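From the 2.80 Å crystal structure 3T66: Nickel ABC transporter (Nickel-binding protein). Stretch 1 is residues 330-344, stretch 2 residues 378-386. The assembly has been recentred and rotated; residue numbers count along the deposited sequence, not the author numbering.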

# COMPACT_ATOMS: atom_id res chain seq x y z
N LEU A 330 4.27 -10.91 -35.06
CA LEU A 330 4.16 -10.67 -33.60
C LEU A 330 3.95 -9.20 -33.20
O LEU A 330 4.77 -8.33 -33.49
CB LEU A 330 5.36 -11.22 -32.83
CG LEU A 330 5.26 -10.94 -31.32
CD1 LEU A 330 3.99 -11.55 -30.71
CD2 LEU A 330 6.49 -11.43 -30.62
N HIS A 331 2.84 -8.95 -32.52
CA HIS A 331 2.52 -7.60 -32.09
C HIS A 331 1.65 -7.61 -30.83
O HIS A 331 1.05 -8.64 -30.49
CB HIS A 331 1.81 -6.86 -33.23
CG HIS A 331 0.32 -6.84 -33.09
ND1 HIS A 331 -0.39 -5.70 -32.76
CD2 HIS A 331 -0.61 -7.83 -33.22
CE1 HIS A 331 -1.68 -5.98 -32.71
NE2 HIS A 331 -1.84 -7.27 -32.98
N PHE A 332 1.59 -6.47 -30.13
CA PHE A 332 0.75 -6.35 -28.95
C PHE A 332 0.06 -5.01 -28.98
O PHE A 332 0.65 -4.01 -29.38
CB PHE A 332 1.59 -6.36 -27.66
CG PHE A 332 2.55 -7.51 -27.53
CD1 PHE A 332 3.92 -7.29 -27.52
CD2 PHE A 332 2.08 -8.82 -27.36
CE1 PHE A 332 4.81 -8.35 -27.36
CE2 PHE A 332 2.98 -9.90 -27.21
CZ PHE A 332 4.34 -9.66 -27.20
N THR A 333 -1.19 -4.99 -28.53
CA THR A 333 -1.85 -3.74 -28.21
C THR A 333 -1.79 -3.55 -26.66
O THR A 333 -2.52 -4.24 -25.91
CB THR A 333 -3.29 -3.70 -28.80
N VAL A 334 -0.90 -2.65 -26.22
CA VAL A 334 -0.64 -2.28 -24.81
C VAL A 334 -1.49 -1.08 -24.39
O VAL A 334 -1.16 0.03 -24.76
CB VAL A 334 0.84 -1.90 -24.58
N LEU A 335 -2.56 -1.29 -23.63
CA LEU A 335 -3.33 -0.18 -23.07
C LEU A 335 -2.52 0.56 -22.04
O LEU A 335 -1.56 0.05 -21.49
CB LEU A 335 -4.55 -0.66 -22.33
CG LEU A 335 -5.27 -1.89 -22.84
CD1 LEU A 335 -6.02 -2.49 -21.71
CD2 LEU A 335 -6.22 -1.51 -23.93
N THR A 336 -2.98 1.77 -21.74
CA THR A 336 -2.44 2.60 -20.68
C THR A 336 -3.53 3.62 -20.34
O THR A 336 -4.59 3.63 -20.99
CB THR A 336 -1.15 3.27 -21.12
OG1 THR A 336 -0.57 3.95 -20.00
CG2 THR A 336 -1.41 4.27 -22.19
N TYR A 337 -3.31 4.45 -19.31
CA TYR A 337 -4.31 5.46 -18.90
C TYR A 337 -3.78 6.71 -18.17
O TYR A 337 -2.58 6.81 -17.86
CB TYR A 337 -5.48 4.83 -18.13
CG TYR A 337 -5.10 3.99 -16.93
CD1 TYR A 337 -5.38 4.41 -15.64
CD2 TYR A 337 -4.48 2.75 -17.10
CE1 TYR A 337 -5.04 3.63 -14.54
CE2 TYR A 337 -4.12 1.95 -16.00
CZ TYR A 337 -4.40 2.40 -14.73
OH TYR A 337 -4.05 1.61 -13.67
N GLY A 338 -4.68 7.67 -17.92
CA GLY A 338 -4.31 9.00 -17.44
C GLY A 338 -3.97 9.16 -15.96
O GLY A 338 -2.93 9.76 -15.60
N SER A 339 -4.85 8.61 -15.10
CA SER A 339 -4.80 8.78 -13.64
C SER A 339 -3.38 8.85 -13.02
O SER A 339 -3.16 9.57 -12.04
CB SER A 339 -5.65 7.70 -12.97
N ARG A 340 -2.43 8.09 -13.60
CA ARG A 340 -1.04 8.02 -13.14
C ARG A 340 -0.07 8.34 -14.27
O ARG A 340 0.17 7.49 -15.13
CB ARG A 340 -0.74 6.62 -12.61
CG ARG A 340 -0.87 6.48 -11.12
CD ARG A 340 -1.51 5.15 -10.66
NE ARG A 340 -2.03 5.34 -9.31
CZ ARG A 340 -1.27 5.60 -8.24
NH1 ARG A 340 0.06 5.66 -8.36
NH2 ARG A 340 -1.84 5.81 -7.06
N ALA A 341 0.51 9.54 -14.25
CA ALA A 341 1.15 10.10 -15.44
C ALA A 341 2.46 9.42 -15.89
O ALA A 341 2.90 9.63 -17.03
CB ALA A 341 1.34 11.61 -15.29
N GLU A 342 3.07 8.63 -15.00
CA GLU A 342 4.28 7.85 -15.38
C GLU A 342 3.95 6.56 -16.15
O GLU A 342 4.82 6.01 -16.80
CB GLU A 342 5.21 7.53 -14.18
CG GLU A 342 4.61 6.66 -13.02
CD GLU A 342 3.61 7.41 -12.09
OE1 GLU A 342 2.90 6.72 -11.30
OE2 GLU A 342 3.51 8.67 -12.14
N LEU A 343 2.70 6.09 -16.06
CA LEU A 343 2.31 4.85 -16.73
C LEU A 343 2.40 4.93 -18.27
O LEU A 343 3.12 4.12 -18.87
CB LEU A 343 0.93 4.37 -16.29
CG LEU A 343 0.68 3.87 -14.87
CD1 LEU A 343 -0.81 3.62 -14.74
CD2 LEU A 343 1.42 2.59 -14.59
N PRO A 344 1.69 5.92 -18.90
CA PRO A 344 1.82 6.23 -20.31
C PRO A 344 3.25 6.41 -20.79
O PRO A 344 3.54 6.13 -21.94
CB PRO A 344 1.08 7.55 -20.40
CG PRO A 344 -0.00 7.38 -19.49
CD PRO A 344 0.61 6.73 -18.30
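Stretch 2 (378-386) DWDLITYSN

Stretch 2 enters as an irregular segment through D380 and runs as an extended strand from L381, lying parallel to the strand of stretch 1 that contains V334 and L335: the N-to-C directions differ by 24° (signed crossing angle -24°), and the axes approach to 4.3 Å. The register follows from the CA pairs, V334 with L381 at 4.4 Å and L335 with I382 at 4.5 Å. As parallel pairing requires, the hydrogen bonds alternate: L335 N donates to L381 O (2.7 Å, though bent to 132° at the hydrogen), and T383 N donates to L335 O (3.2 Å, 158°). Upstream, T333 O accepts from D380 N at 2.8 Å and, weakly, from L381 N at 3.4 Å.

D380 precedes the strand, with phi/psi of -93/-50. Its CB points toward stretch 1, and chi1 in m (-57°) brings OD1 to 2.8 Å from T333 N, at a nearly linear 175°. The carboxylate thus takes a backbone donor, while OD2 lies 3.6 Å from F332 CD2, at the ring edge near its plane.

Side chains alternate across the sheet. V334 and L381 share one face, CB to CB 4.5 Å; V334 is modelled only to CB, so its rotamer cannot be assigned. L335 and I382 share the other. L335 has chi1 at -34°, between wells, and chi2 t; its CD1 reaches I382 CB at 3.7 Å and its CD2 reaches W379 CB at 3.7 Å. I382 is t,t, an extended chain whose CD1 meets Y337 CE2 at 3.9 Å.

Y337 starts sideways, but with chi1 p (54°) its ring end approaches stretch 2, OH lying 3.3 Å from Y384 CD1. At the end of the R340–L343 type I turn, closed by L343 N to R340 O at 3.0 Å, the CA-to-CB bond of L343 (m,t) points toward stretch 2, placing CD1 3.6 Å from T383 O and CD2 3.7 Å from Y384 O.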

# COMPACT_ATOMS: atom_id res chain seq x y z
N ASP A 378 -9.55 -7.37 -27.64
CA ASP A 378 -8.33 -6.98 -28.40
C ASP A 378 -7.01 -7.06 -27.67
O ASP A 378 -6.05 -7.63 -28.21
CB ASP A 378 -8.42 -5.57 -29.01
CG ASP A 378 -9.66 -5.36 -29.84
OD1 ASP A 378 -10.71 -5.89 -29.41
OD2 ASP A 378 -9.60 -4.65 -30.88
N TRP A 379 -6.97 -6.46 -26.47
CA TRP A 379 -5.72 -6.05 -25.77
C TRP A 379 -4.76 -7.14 -25.31
O TRP A 379 -5.17 -8.16 -24.77
CB TRP A 379 -6.08 -5.15 -24.58
CG TRP A 379 -6.84 -5.88 -23.55
CD1 TRP A 379 -8.18 -6.18 -23.57
CD2 TRP A 379 -6.32 -6.44 -22.35
NE1 TRP A 379 -8.53 -6.88 -22.44
CE2 TRP A 379 -7.40 -7.06 -21.67
CE3 TRP A 379 -5.04 -6.47 -21.78
CZ2 TRP A 379 -7.25 -7.69 -20.45
CZ3 TRP A 379 -4.88 -7.10 -20.57
CH2 TRP A 379 -5.99 -7.71 -19.91
N ASP A 380 -3.47 -6.89 -25.49
CA ASP A 380 -2.45 -7.83 -25.04
C ASP A 380 -1.92 -7.53 -23.62
O ASP A 380 -1.85 -8.42 -22.76
CB ASP A 380 -1.30 -7.91 -26.05
CG ASP A 380 -1.76 -8.30 -27.45
OD1 ASP A 380 -2.42 -7.46 -28.13
OD2 ASP A 380 -1.46 -9.44 -27.87
N LEU A 381 -1.54 -6.26 -23.39
CA LEU A 381 -0.99 -5.79 -22.11
C LEU A 381 -1.57 -4.44 -21.63
O LEU A 381 -2.05 -3.62 -22.44
CB LEU A 381 0.52 -5.67 -22.19
CG LEU A 381 1.27 -6.79 -22.88
CD1 LEU A 381 2.67 -6.32 -23.17
CD2 LEU A 381 1.31 -8.04 -22.04
N ILE A 382 -1.53 -4.21 -20.32
CA ILE A 382 -1.80 -2.89 -19.79
C ILE A 382 -0.76 -2.46 -18.73
O ILE A 382 -0.41 -3.23 -17.81
CB ILE A 382 -3.26 -2.76 -19.31
CG1 ILE A 382 -3.52 -1.39 -18.67
CG2 ILE A 382 -3.63 -3.93 -18.39
CD1 ILE A 382 -5.01 -1.12 -18.29
N THR A 383 -0.22 -1.25 -18.91
CA THR A 383 0.59 -0.57 -17.91
C THR A 383 -0.36 -0.30 -16.73
O THR A 383 -1.10 0.69 -16.76
CB THR A 383 1.16 0.74 -18.46
N TYR A 384 -0.36 -1.23 -15.75
CA TYR A 384 -1.30 -1.22 -14.59
C TYR A 384 -0.60 -0.95 -13.27
O TYR A 384 0.61 -0.72 -13.25
CB TYR A 384 -1.96 -2.57 -14.46
CG TYR A 384 -3.29 -2.58 -13.74
CD1 TYR A 384 -4.26 -1.65 -14.03
CD2 TYR A 384 -3.60 -3.58 -12.83
CE1 TYR A 384 -5.52 -1.69 -13.40
CE2 TYR A 384 -4.86 -3.64 -12.20
CZ TYR A 384 -5.81 -2.69 -12.50
OH TYR A 384 -7.06 -2.73 -11.90
N SER A 385 -1.37 -1.03 -12.17
CA SER A 385 -0.86 -0.69 -10.82
C SER A 385 -1.74 -1.24 -9.70
O SER A 385 -2.92 -1.05 -9.74
CB SER A 385 -0.75 0.84 -10.67
OG SER A 385 -0.10 1.25 -9.48
N ASN A 386 -1.17 -1.90 -8.71
CA ASN A 386 -1.94 -2.37 -7.54
C ASN A 386 -1.21 -2.12 -6.25
O ASN A 386 0.03 -2.07 -6.24
CB ASN A 386 -2.13 -3.88 -7.57
CG ASN A 386 -2.26 -4.45 -8.97
OD1 ASN A 386 -3.37 -4.47 -9.52
ND2 ASN A 386 -1.14 -4.97 -9.53